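Local coordinates for protein glucosidase (Croceicoccus marinus, PDB 5Z3K) that probably hydrolyses O-glycosidic bonds as a beta-glucosidase of glycoside hydrolase family 39, at residues 10-14 / 428-432; 54-58 / 153-157; 259-265 / 296-302. All coordinates share one frame; numbering follows the deposited sequence.

Contact 1: residues 10-14 / 428-432; sequences SVNAG and IGHLP
Val11 and Ile428 lie side by side on strands that run parallel, the one such pairing in a nine-strand sheet whose other neighbouring strands are all antiparallel. Gly429 carries both backbone bonds of the pair: its N donates to Val11 O at 2.9 Å, nearly straight at 169°, and its O accepts from Ala13 N, also at 2.9 Å. On the face carrying Val11 and Ile428, apolar side chains meet in a row. With chi1 at 165°, the Val11 CG1 branch lies opposite the backbone N and meets Ile428 CG2 at 4.1 Å. The same CG2 methyl presses on Ala13 CB at 3.7 Å, and Leu431 reaches that CB with CD2.

The sheet belongs to the beta-sandwich that accompanies the catalytic barrel in GH39 enzymes, and here strand 6-13, near the start of the chain, is joined to strand 423-429, in the C-terminal part of the chain. Ile372 and Ile480 pack on Ile428, while Ala361 and Ile349 meet Val11, consistent with this side facing the sandwich interior.

On the side of Asn12 the contact is polar. Asn12 OD1 accepts from Gly14 N at 3.0 Å, with the donor tilted 15° from the carbonyl plane; this Asx turn folds the amide back over the backbone at Gly14 and holds it there. The amide then lies obliquely beside His430, its OD1 3.6 Å from His430 CB. His430 itself adopts a left-handed backbone conformation, which turns the chain away from the strand line after Gly429. Beyond it the Pro432 ring closes the end of the contact, with CD 3.5 Å from Ala13 O, an oxygen that also takes a weak hydrogen bond from Arg363.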
ATOM      1  N   SER A  10     -23.945   0.125 -14.697  1.00 11.10           N
ATOM      2  CA  SER A  10     -24.961  -0.755 -14.147  1.00 12.05           C
ATOM      3  C   SER A  10     -24.312  -1.753 -13.205  1.00 17.48           C
ATOM      4  O   SER A  10     -23.233  -2.279 -13.491  1.00 15.48           O
ATOM      5  CB  SER A  10     -25.724  -1.496 -15.254  1.00 17.16           C
ATOM      6  OG  SER A  10     -24.824  -2.016 -16.205  1.00 19.74           O
ATOM      7  N   VAL A  11     -24.996  -2.020 -12.093  1.00 14.37           N
ATOM      8  CA  VAL A  11     -24.546  -2.937 -11.053  1.00 12.94           C
ATOM      9  C   VAL A  11     -25.663  -3.927 -10.762  1.00 18.89           C
ATOM     10  O   VAL A  11     -26.827  -3.535 -10.637  1.00 16.27           O
ATOM     11  CB  VAL A  11     -24.167  -2.177  -9.769  1.00 17.29           C
ATOM     12  CG1 VAL A  11     -24.052  -3.137  -8.577  1.00 16.52           C
ATOM     13  CG2 VAL A  11     -22.883  -1.398  -9.977  1.00 16.80           C
ATOM     14  N   ASN A  12     -25.315  -5.207 -10.671  1.00 16.50           N
ATOM     15  CA  ASN A  12     -26.217  -6.226 -10.143  1.00 19.66           C
ATOM     16  C   ASN A  12     -25.829  -6.452  -8.688  1.00 17.85           C
ATOM     17  O   ASN A  12     -24.797  -7.068  -8.407  1.00 19.04           O
ATOM     18  CB  ASN A  12     -26.135  -7.531 -10.940  1.00 19.98           C
ATOM     19  CG  ASN A  12     -27.234  -8.522 -10.550  1.00 24.71           C
ATOM     20  OD1 ASN A  12     -27.675  -8.554  -9.400  1.00 18.04           O
ATOM     21  ND2 ASN A  12     -27.673  -9.340 -11.511  1.00 23.19           N
ATOM     22  N   ALA A  13     -26.663  -5.973  -7.769  1.00 15.34           N
ATOM     23  CA  ALA A  13     -26.367  -6.022  -6.342  1.00 17.42           C
ATOM     24  C   ALA A  13     -26.791  -7.329  -5.678  1.00 17.77           C
ATOM     25  O   ALA A  13     -26.577  -7.491  -4.476  1.00 18.51           O
ATOM     26  CB  ALA A  13     -27.038  -4.842  -5.631  1.00 19.78           C
ATOM     27  N   GLY A  14     -27.343  -8.274  -6.431  1.00 20.48           N
ATOM     28  CA  GLY A  14     -27.916  -9.466  -5.837  1.00 23.74           C
ATOM     29  C   GLY A  14     -27.094 -10.722  -5.996  1.00 26.46           C
ATOM     30  O   GLY A  14     -27.482 -11.778  -5.493  1.00 26.28           O
ATOM     31  N   ILE A 428     -28.558   0.407 -10.247  1.00 13.60           N
ATOM     32  CA  ILE A 428     -28.307  -0.722  -9.366  1.00 15.43           C
ATOM     33  C   ILE A 428     -29.584  -1.545  -9.291  1.00 20.17           C
ATOM     34  O   ILE A 428     -30.623  -1.050  -8.851  1.00 19.92           O
ATOM     35  CB  ILE A 428     -27.865  -0.270  -7.965  1.00 16.22           C
ATOM     36  CG1 ILE A 428     -26.705   0.728  -8.047  1.00 17.23           C
ATOM     37  CG2 ILE A 428     -27.463  -1.469  -7.144  1.00 18.69           C
ATOM     38  CD1 ILE A 428     -27.102   2.172  -7.765  1.00 23.70           C
ATOM     39  N   GLY A 429     -29.511  -2.797  -9.717  1.00 18.20           N
ATOM     40  CA  GLY A 429     -30.670  -3.659  -9.666  1.00 18.91           C
ATOM     41  C   GLY A 429     -30.507  -4.801  -8.687  1.00 20.79           C
ATOM     42  O   GLY A 429     -29.397  -5.076  -8.224  1.00 20.47           O
ATOM     43  N   HIS A 430     -31.625  -5.452  -8.352  1.00 18.44           N
ATOM     44  CA  HIS A 430     -31.636  -6.651  -7.516  1.00 17.97           C
ATOM     45  C   HIS A 430     -30.992  -6.416  -6.149  1.00 19.71           C
ATOM     46  O   HIS A 430     -30.177  -7.218  -5.686  1.00 19.57           O
ATOM     47  CB  HIS A 430     -30.953  -7.816  -8.235  1.00 21.56           C
ATOM     48  CG  HIS A 430     -31.569  -8.144  -9.555  1.00 19.16           C
ATOM     49  ND1 HIS A 430     -32.796  -8.759  -9.670  1.00 28.12           N
ATOM     50  CD2 HIS A 430     -31.135  -7.929 -10.819  1.00 26.59           C
ATOM     51  CE1 HIS A 430     -33.088  -8.920 -10.948  1.00 22.22           C
ATOM     52  NE2 HIS A 430     -32.098  -8.423 -11.667  1.00 29.98           N
ATOM     53  N   LEU A 431     -31.367  -5.318  -5.494  1.00 19.56           N
ATOM     54  CA  LEU A 431     -30.886  -5.089  -4.139  1.00 19.56           C
ATOM     55  C   LEU A 431     -31.201  -6.322  -3.296  1.00 18.92           C
ATOM     56  O   LEU A 431     -32.324  -6.843  -3.374  1.00 19.74           O
ATOM     57  CB  LEU A 431     -31.516  -3.841  -3.520  1.00 15.81           C
ATOM     58  CG  LEU A 431     -31.055  -2.510  -4.123  1.00 20.57           C
ATOM     59  CD1 LEU A 431     -31.810  -1.320  -3.526  1.00 19.99           C
ATOM     60  CD2 LEU A 431     -29.561  -2.333  -3.948  1.00 17.20           C
ATOM     61  N   PRO A 432     -30.231  -6.856  -2.542  1.00 18.76           N
ATOM     62  CA  PRO A 432     -30.366  -8.237  -2.047  1.00 20.82           C
ATOM     63  C   PRO A 432     -31.368  -8.393  -0.925  1.00 24.80           C
ATOM     64  O   PRO A 432     -31.844  -9.513  -0.697  1.00 24.40           O
ATOM     65  CB  PRO A 432     -28.946  -8.588  -1.579  1.00 24.20           C
ATOM     66  CG  PRO A 432     -28.313  -7.268  -1.249  1.00 20.12           C
ATOM     67  CD  PRO A 432     -28.930  -6.258  -2.199  1.00 19.96           C
TER

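Contact 2: residues 54-58 / 153-157; sequences VRSYD and EFGDQ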
ATOM      1  N   VAL A  54      -0.226  -2.662   7.508  1.00 10.22           N
ATOM      2  CA  VAL A  54       0.629  -1.500   7.728  1.00 10.70           C
ATOM      3  C   VAL A  54       2.088  -1.930   7.627  1.00 13.10           C
ATOM      4  O   VAL A  54       2.537  -2.805   8.379  1.00 11.47           O
ATOM      5  CB  VAL A  54       0.359  -0.823   9.079  1.00 11.62           C
ATOM      6  CG1 VAL A  54       1.326   0.330   9.283  1.00 12.01           C
ATOM      7  CG2 VAL A  54      -1.095  -0.337   9.150  1.00  9.78           C
ATOM      8  N   ARG A  55       2.827  -1.295   6.719  1.00 11.45           N
ATOM      9  CA  ARG A  55       4.275  -1.469   6.635  1.00 12.21           C
ATOM     10  C   ARG A  55       4.945  -0.592   7.685  1.00 10.20           C
ATOM     11  O   ARG A  55       4.582   0.578   7.847  1.00 12.13           O
ATOM     12  CB  ARG A  55       4.770  -1.095   5.233  1.00 10.64           C
ATOM     13  CG  ARG A  55       6.242  -1.374   4.950  1.00 10.98           C
ATOM     14  CD  ARG A  55       6.534  -1.268   3.439  1.00 12.12           C
ATOM     15  NE  ARG A  55       7.864  -1.794   3.101  1.00 12.36           N
ATOM     16  CZ  ARG A  55       8.955  -1.040   2.938  1.00 12.11           C
ATOM     17  NH1 ARG A  55       8.889   0.286   3.064  1.00 15.50           N
ATOM     18  NH2 ARG A  55      10.121  -1.613   2.650  1.00 14.05           N
ATOM     19  N   SER A  56       5.928  -1.151   8.401  1.00 11.86           N
ATOM     20  CA  SER A  56       6.495  -0.486   9.567  1.00 13.59           C
ATOM     21  C   SER A  56       7.693   0.394   9.233  1.00 11.85           C
ATOM     22  O   SER A  56       8.224   1.061  10.129  1.00 11.09           O
ATOM     23  CB  SER A  56       6.919  -1.527  10.606  1.00 11.57           C
ATOM     24  OG  SER A  56       8.025  -2.299  10.125  1.00 10.34           O
ATOM     25  N   TYR A  57       8.125   0.412   7.971  1.00 13.06           N
ATOM     26  CA  TYR A  57       9.416   1.006   7.624  1.00 11.02           C
ATOM     27  C   TYR A  57       9.494   2.483   8.013  1.00 13.93           C
ATOM     28  O   TYR A  57      10.543   2.956   8.472  1.00 13.12           O
ATOM     29  CB  TYR A  57       9.671   0.818   6.124  1.00 11.40           C
ATOM     30  CG  TYR A  57      10.984   1.396   5.647  1.00 11.03           C
ATOM     31  CD1 TYR A  57      12.174   0.704   5.838  1.00 14.31           C
ATOM     32  CD2 TYR A  57      11.028   2.617   4.983  1.00 13.51           C
ATOM     33  CE1 TYR A  57      13.389   1.225   5.401  1.00 15.46           C
ATOM     34  CE2 TYR A  57      12.239   3.146   4.530  1.00 15.40           C
ATOM     35  CZ  TYR A  57      13.412   2.443   4.748  1.00 14.67           C
ATOM     36  OH  TYR A  57      14.610   2.970   4.319  1.00 16.98           O
ATOM     37  N   ASP A  58       8.392   3.223   7.892  1.00 11.51           N
ATOM     38  CA  ASP A  58       8.477   4.647   8.202  1.00 11.26           C
ATOM     39  C   ASP A  58       8.395   4.944   9.700  1.00 13.45           C
ATOM     40  O   ASP A  58       8.681   6.074  10.111  1.00 15.48           O
ATOM     41  CB  ASP A  58       7.413   5.408   7.412  1.00 13.11           C
ATOM     42  CG  ASP A  58       7.664   5.324   5.914  1.00 19.60           C
ATOM     43  OD1 ASP A  58       8.776   5.686   5.472  1.00 16.53           O
ATOM     44  OD2 ASP A  58       6.783   4.842   5.181  1.00 21.68           O
ATOM     45  N   GLU A 153       9.406  -8.521   6.378  1.00 15.25           N
ATOM     46  CA  GLU A 153      10.093  -8.127   5.160  1.00 14.81           C
ATOM     47  C   GLU A 153      11.545  -7.818   5.475  1.00 14.71           C
ATOM     48  O   GLU A 153      11.840  -7.053   6.402  1.00 14.94           O
ATOM     49  CB  GLU A 153       9.435  -6.897   4.521  1.00 14.89           C
ATOM     50  CG  GLU A 153      10.092  -6.440   3.197  1.00 16.69           C
ATOM     51  CD  GLU A 153       9.436  -5.195   2.620  1.00 14.88           C
ATOM     52  OE1 GLU A 153       9.356  -5.064   1.374  1.00 15.37           O
ATOM     53  OE2 GLU A 153       8.988  -4.346   3.423  1.00 17.69           O
ATOM     54  N   PHE A 154      12.448  -8.374   4.683  1.00 12.33           N
ATOM     55  CA  PHE A 154      13.854  -8.000   4.756  1.00 12.82           C
ATOM     56  C   PHE A 154      14.225  -7.164   3.542  1.00 13.30           C
ATOM     57  O   PHE A 154      14.172  -7.650   2.408  1.00 14.56           O
ATOM     58  CB  PHE A 154      14.783  -9.211   4.838  1.00 12.68           C
ATOM     59  CG  PHE A 154      16.235  -8.811   4.945  1.00 14.04           C
ATOM     60  CD1 PHE A 154      16.794  -8.517   6.179  1.00 13.06           C
ATOM     61  CD2 PHE A 154      17.018  -8.670   3.808  1.00 16.06           C
ATOM     62  CE1 PHE A 154      18.127  -8.109   6.286  1.00 15.43           C
ATOM     63  CE2 PHE A 154      18.349  -8.268   3.900  1.00 13.92           C
ATOM     64  CZ  PHE A 154      18.895  -7.976   5.144  1.00 13.38           C
ATOM     65  N   GLY A 155      14.643  -5.927   3.783  1.00 13.83           N
ATOM     66  CA  GLY A 155      15.164  -5.094   2.718  1.00 13.53           C
ATOM     67  C   GLY A 155      14.365  -3.835   2.442  1.00 14.43           C
ATOM     68  O   GLY A 155      13.159  -3.773   2.702  1.00 14.54           O
ATOM     69  N   ASP A 156      15.035  -2.825   1.894  1.00 14.40           N
ATOM     70  CA  ASP A 156      14.347  -1.655   1.357  1.00 15.08           C
ATOM     71  C   ASP A 156      15.236  -1.060   0.274  1.00 14.78           C
ATOM     72  O   ASP A 156      16.261  -0.454   0.588  1.00 16.18           O
ATOM     73  CB  ASP A 156      14.039  -0.636   2.455  1.00 14.82           C
ATOM     74  CG  ASP A 156      13.184   0.514   1.946  1.00 15.97           C
ATOM     75  OD1 ASP A 156      13.765   1.483   1.417  1.00 15.55           O
ATOM     76  OD2 ASP A 156      11.937   0.449   2.058  1.00 14.00           O
ATOM     77  N   GLN A 157      14.842  -1.238  -0.994  1.00 15.01           N
ATOM     78  CA  GLN A 157      15.531  -0.655  -2.138  1.00 15.02           C
ATOM     79  C   GLN A 157      17.049  -0.896  -2.132  1.00 15.44           C
ATOM     80  O   GLN A 157      17.827   0.050  -2.246  1.00 16.28           O
ATOM     81  CB  GLN A 157      15.242   0.838  -2.222  1.00 17.88           C
ATOM     82  CG  GLN A 157      13.882   1.198  -1.676  1.00 20.16           C
ATOM     83  CD  GLN A 157      13.479   2.644  -1.882  1.00 21.28           C
ATOM     84  OE1 GLN A 157      13.688   3.218  -2.948  1.00 20.06           O
ATOM     85  NE2 GLN A 157      12.870   3.234  -0.860  1.00 16.88           N
TER
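Asp156 OD2 is gripped by Arg55 and Tyr264: Arg55 NH2 donates to it at 2.8 Å, and the oxygen lies in the guanidinium plane and uses its anti lone pair; NH1 of Arg55 adds a weak bond, and the hydroxyl of Tyr264 a further one. Arg55 is also tied to Glu153, its NE lying 2.8 Å from Glu153 OE2 on the syn lone pair, with a second, weak bond from NH2. Both acids meet the guanidinium at its edge, the Glu153 carboxylate plane nearly perpendicular to it (82°) and that of Asp156 turned by 32°, and this salt-bridge network fixes its rotation. Arg55 gets there because its chain is extended from CG to NE. The Asp156 carboxylate is also stacked flat on Tyr57, with OD2 3.5 Å above the ring centre. Glu153 OE1 is held by Ser225 and Ser263, and OE2 is shared with Thr108. The network lies inside the (beta/alpha)8 barrel, at the carboxyl ends of its strands, where strand 104-109 separates strands 53-55 and 151-154: Arg55 passes over Leu106 and Thr108, while Phe154 points the other way, into helix 169-186.

Contact 3: residues 259-265 / 296-302; sequences ELLLSYW and VDKAIFF
Phe301 sets its ring edge against the face of Trp265, the six-membered rings 5.0 Å apart between centroids and their planes at 75°. The indole is further covered by Phe301 CA, which sits 3.8 Å from the centroid of the five-membered ring in a CH-pi contact. Trp265 CG lies between the backbone nitrogen and the carbonyl carbon (chi1 77°), a torsion that folds the indole back across the neighbouring strand, so that its NE1 comes within 3.9 Å of Ala299 CB. On this side Leu262 CB continues the apolar layer toward Val296 CG1. Toward the barrel interior, Tyr264 and Phe302 run side by side with oblique planes; Tyr264 CD2 is over the Phe302 ring, 3.4 Å from CD1, and the Tyr264 hydroxyl is bonded to Asp156.

These are the seventh and eighth strands of the TIM barrel, linked through helix 277-291 as a beta-alpha-beta unit. Leu284, Ala287 and Met291 of that helix pack on Trp265, which places the indole in the layer between barrel and helices. The strands run in the same direction, 1° apart. Leu262 supplies both bonds of the central ladder, its N donating to Lys298 O and its O accepting from Ile300 N. Near the carboxyl end, where Ser263 interrupts the extended backbone, Trp265 N makes a weak bond to Ile300 O, and Phe302 N a sounder one to Trp265 O.

On the opposite face, Leu261 CG rests on Lys298 CB at 3.8 Å. Toward the amino end the contact turns polar: Asp297 OD2 accepts from Leu260 N at 2.9 Å, and Asp297 N returns a bond to Leu260 O, so one residue grips both sides of Leu260. Outermost, the bent Lys298 chain brings NZ to 3.2 Å from Glu259 OE1, a salt bridge whose hydrogen bond is weak.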
ATOM      1  N   GLU A 259       3.823 -14.880  -3.264  1.00 15.06           N
ATOM      2  CA  GLU A 259       2.965 -13.734  -3.527  1.00 16.79           C
ATOM      3  C   GLU A 259       3.785 -12.525  -3.980  1.00 19.43           C
ATOM      4  O   GLU A 259       4.993 -12.422  -3.725  1.00 16.83           O
ATOM      5  CB  GLU A 259       2.154 -13.374  -2.279  1.00 17.21           C
ATOM      6  CG  GLU A 259       1.143 -14.431  -1.875  1.00 21.24           C
ATOM      7  CD  GLU A 259       0.174 -13.934  -0.820  1.00 27.39           C
ATOM      8  OE1 GLU A 259       0.287 -12.759  -0.421  1.00 27.96           O
ATOM      9  OE2 GLU A 259      -0.701 -14.714  -0.395  1.00 32.13           O
ATOM     10  N   LEU A 260       3.113 -11.601  -4.670  1.00 13.64           N
ATOM     11  CA  LEU A 260       3.704 -10.320  -5.039  1.00 14.14           C
ATOM     12  C   LEU A 260       3.219  -9.255  -4.060  1.00 13.27           C
ATOM     13  O   LEU A 260       2.014  -9.025  -3.939  1.00 13.51           O
ATOM     14  CB  LEU A 260       3.328  -9.927  -6.465  1.00 14.92           C
ATOM     15  CG  LEU A 260       3.830 -10.823  -7.593  1.00 16.34           C
ATOM     16  CD1 LEU A 260       3.851 -10.034  -8.901  1.00 14.80           C
ATOM     17  CD2 LEU A 260       5.206 -11.398  -7.266  1.00 15.60           C
ATOM     18  N   LEU A 261       4.148  -8.605  -3.370  1.00 14.18           N
ATOM     19  CA  LEU A 261       3.791  -7.565  -2.411  1.00 14.44           C
ATOM     20  C   LEU A 261       4.301  -6.226  -2.918  1.00 13.53           C
ATOM     21  O   LEU A 261       5.510  -6.046  -3.104  1.00 12.76           O
ATOM     22  CB  LEU A 261       4.363  -7.874  -1.026  1.00 12.88           C
ATOM     23  CG  LEU A 261       3.679  -7.186   0.155  1.00 14.78           C
ATOM     24  CD1 LEU A 261       3.896  -8.015   1.415  1.00 16.05           C
ATOM     25  CD2 LEU A 261       4.226  -5.784   0.346  1.00 20.26           C
ATOM     26  N   LEU A 262       3.380  -5.289  -3.117  1.00 10.66           N
ATOM     27  CA  LEU A 262       3.701  -3.947  -3.587  1.00  9.38           C
ATOM     28  C   LEU A 262       3.984  -3.087  -2.353  1.00 13.58           C
ATOM     29  O   LEU A 262       3.064  -2.576  -1.710  1.00 13.88           O
ATOM     30  CB  LEU A 262       2.551  -3.420  -4.442  1.00 14.34           C
ATOM     31  CG  LEU A 262       2.577  -2.030  -5.078  1.00 12.63           C
ATOM     32  CD1 LEU A 262       3.899  -1.767  -5.822  1.00 12.18           C
ATOM     33  CD2 LEU A 262       1.350  -1.870  -5.993  1.00 12.18           C
ATOM     34  N   SER A 263       5.273  -2.939  -2.006  1.00 13.00           N
ATOM     35  CA  SER A 263       5.650  -2.329  -0.730  1.00 13.61           C
ATOM     36  C   SER A 263       5.530  -0.812  -0.721  1.00 12.37           C
ATOM     37  O   SER A 263       5.440  -0.218   0.363  1.00 11.62           O
ATOM     38  CB  SER A 263       7.089  -2.720  -0.367  1.00 13.90           C
ATOM     39  OG  SER A 263       7.090  -3.985   0.267  1.00 16.24           O
ATOM     40  N   TYR A 264       5.574  -0.177  -1.893  1.00  9.93           N
ATOM     41  CA  TYR A 264       5.322   1.252  -2.057  1.00 13.68           C
ATOM     42  C   TYR A 264       4.529   1.424  -3.332  1.00 12.08           C
ATOM     43  O   TYR A 264       4.924   0.888  -4.373  1.00 13.30           O
ATOM     44  CB  TYR A 264       6.582   2.104  -2.246  1.00 14.41           C
ATOM     45  CG  TYR A 264       7.634   2.194  -1.168  1.00 12.30           C
ATOM     46  CD1 TYR A 264       8.524   1.151  -0.948  1.00 15.26           C
ATOM     47  CD2 TYR A 264       7.821   3.374  -0.464  1.00 12.87           C
ATOM     48  CE1 TYR A 264       9.534   1.256   0.001  1.00 13.04           C
ATOM     49  CE2 TYR A 264       8.829   3.495   0.497  1.00 17.76           C
ATOM     50  CZ  TYR A 264       9.690   2.431   0.715  1.00 16.57           C
ATOM     51  OH  TYR A 264      10.702   2.542   1.664  1.00 16.62           O
ATOM     52  N   TRP A 265       3.471   2.214  -3.271  1.00 12.98           N
ATOM     53  CA  TRP A 265       2.824   2.672  -4.491  1.00 12.67           C
ATOM     54  C   TRP A 265       2.195   4.025  -4.213  1.00 12.11           C
ATOM     55  O   TRP A 265       1.633   4.253  -3.134  1.00  9.50           O
ATOM     56  CB  TRP A 265       1.795   1.666  -5.011  1.00 10.90           C
ATOM     57  CG  TRP A 265       0.472   1.607  -4.295  1.00 11.03           C
ATOM     58  CD1 TRP A 265       0.125   0.753  -3.295  1.00 11.46           C
ATOM     59  CD2 TRP A 265      -0.700   2.389  -4.579  1.00 12.58           C
ATOM     60  NE1 TRP A 265      -1.175   0.965  -2.916  1.00 11.64           N
ATOM     61  CE2 TRP A 265      -1.709   1.963  -3.688  1.00 11.09           C
ATOM     62  CE3 TRP A 265      -0.995   3.403  -5.496  1.00  9.68           C
ATOM     63  CZ2 TRP A 265      -2.989   2.518  -3.684  1.00 11.05           C
ATOM     64  CZ3 TRP A 265      -2.274   3.959  -5.483  1.00 10.28           C
ATOM     65  CH2 TRP A 265      -3.250   3.510  -4.585  1.00  9.48           C
ATOM     66  N   VAL A 296      -0.951  -8.184  -8.240  1.00 14.12           N
ATOM     67  CA  VAL A 296      -0.662  -7.704  -6.894  1.00 11.53           C
ATOM     68  C   VAL A 296      -1.468  -8.510  -5.884  1.00 13.21           C
ATOM     69  O   VAL A 296      -2.699  -8.621  -5.984  1.00 13.33           O
ATOM     70  CB  VAL A 296      -0.974  -6.202  -6.769  1.00 13.26           C
ATOM     71  CG1 VAL A 296      -0.714  -5.721  -5.343  1.00 14.90           C
ATOM     72  CG2 VAL A 296      -0.161  -5.393  -7.775  1.00 13.21           C
ATOM     73  N   ASP A 297      -0.780  -9.060  -4.881  1.00 14.04           N
ATOM     74  CA  ASP A 297      -1.456  -9.822  -3.835  1.00 16.33           C
ATOM     75  C   ASP A 297      -1.640  -9.033  -2.549  1.00 15.32           C
ATOM     76  O   ASP A 297      -2.594  -9.293  -1.805  1.00 13.83           O
ATOM     77  CB  ASP A 297      -0.681 -11.103  -3.523  1.00 16.04           C
ATOM     78  CG  ASP A 297      -0.693 -12.078  -4.685  1.00 17.77           C
ATOM     79  OD1 ASP A 297      -1.778 -12.299  -5.257  1.00 19.80           O
ATOM     80  OD2 ASP A 297       0.382 -12.599  -5.045  1.00 18.07           O
ATOM     81  N   LYS A 298      -0.739  -8.095  -2.275  1.00 12.78           N
ATOM     82  CA  LYS A 298      -0.815  -7.196  -1.134  1.00 11.68           C
ATOM     83  C   LYS A 298      -0.197  -5.873  -1.560  1.00 10.58           C
ATOM     84  O   LYS A 298       0.776  -5.857  -2.323  1.00 12.89           O
ATOM     85  CB  LYS A 298      -0.055  -7.744   0.081  1.00 13.90           C
ATOM     86  CG  LYS A 298      -0.575  -9.049   0.635  1.00 17.61           C
ATOM     87  CD  LYS A 298      -1.917  -8.877   1.297  1.00 19.74           C
ATOM     88  CE  LYS A 298      -2.221 -10.071   2.222  1.00 27.89           C
ATOM     89  NZ  LYS A 298      -1.494 -11.301   1.780  1.00 32.30           N
ATOM     90  N   ALA A 299      -0.752  -4.768  -1.062  1.00 10.51           N
ATOM     91  CA  ALA A 299      -0.328  -3.453  -1.508  1.00 11.56           C
ATOM     92  C   ALA A 299      -0.213  -2.504  -0.330  1.00 14.55           C
ATOM     93  O   ALA A 299      -1.025  -2.566   0.600  1.00 10.17           O
ATOM     94  CB  ALA A 299      -1.313  -2.878  -2.536  1.00  7.40           C
ATOM     95  N   ILE A 300       0.784  -1.614  -0.409  1.00 10.83           N
ATOM     96  CA  ILE A 300       1.128  -0.651   0.642  1.00 12.83           C
ATOM     97  C   ILE A 300       1.161   0.725  -0.016  1.00 12.04           C
ATOM     98  O   ILE A 300       2.132   1.068  -0.704  1.00 10.71           O
ATOM     99  CB  ILE A 300       2.481  -0.959   1.306  1.00 11.74           C
ATOM    100  CG1 ILE A 300       2.558  -2.396   1.825  1.00 13.35           C
ATOM    101  CG2 ILE A 300       2.751   0.016   2.443  1.00 11.59           C
ATOM    102  CD1 ILE A 300       1.673  -2.672   3.050  1.00 13.62           C
ATOM    103  N   PHE A 301       0.114   1.517   0.193  1.00 11.77           N
ATOM    104  CA  PHE A 301       0.092   2.885  -0.309  1.00 11.12           C
ATOM    105  C   PHE A 301       1.062   3.763   0.467  1.00 15.23           C
ATOM    106  O   PHE A 301       1.098   3.727   1.696  1.00 11.54           O
ATOM    107  CB  PHE A 301      -1.308   3.477  -0.191  1.00 10.93           C
ATOM    108  CG  PHE A 301      -1.358   4.939  -0.540  1.00 13.12           C
ATOM    109  CD1 PHE A 301      -1.451   5.335  -1.874  1.00 12.10           C
ATOM    110  CD2 PHE A 301      -1.288   5.913   0.452  1.00 11.82           C
ATOM    111  CE1 PHE A 301      -1.504   6.678  -2.217  1.00 11.29           C
ATOM    112  CE2 PHE A 301      -1.324   7.261   0.134  1.00 12.36           C
ATOM    113  CZ  PHE A 301      -1.432   7.651  -1.206  1.00 12.97           C
ATOM    114  N   PHE A 302       1.799   4.605  -0.257  1.00 10.85           N
ATOM    115  CA  PHE A 302       2.852   5.449   0.307  1.00 13.54           C
ATOM    116  C   PHE A 302       2.463   6.916   0.138  1.00 12.37           C
ATOM    117  O   PHE A 302       2.347   7.388  -0.996  1.00 12.93           O
ATOM    118  CB  PHE A 302       4.175   5.163  -0.409  1.00 14.12           C
ATOM    119  CG  PHE A 302       5.340   5.976   0.097  1.00 17.19           C
ATOM    120  CD1 PHE A 302       5.947   5.661   1.303  1.00 11.10           C
ATOM    121  CD2 PHE A 302       5.828   7.050  -0.633  1.00 15.98           C
ATOM    122  CE1 PHE A 302       7.025   6.400   1.778  1.00 12.84           C
ATOM    123  CE2 PHE A 302       6.910   7.797  -0.165  1.00 14.39           C
ATOM    124  CZ  PHE A 302       7.507   7.464   1.044  1.00 14.29           C
TER

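In the fold
Contacts 2 and 3 share the barrel, with centres 11 Å apart, and they join directly: Asp156 OD2 lies 2.5 Å from Tyr264 OH and Glu153 OE1 2.7 Å from Ser263 OG, both probable hydrogen bonds. In this clan of glycosidases two catalytic glutamates usually stand at the carboxyl ends of the fourth and seventh strands; sequence patterns suggest that Gln157 and Tyr264 occupy those places here, so the junction probably lines the pocket, without showing which residues act. Contact 1 belongs to the separate sandwich, its centre 40 Å from that of contact 2 and 31 Å from that of contact 3. Along the chain both barrel contacts are nested within the loop that it closes.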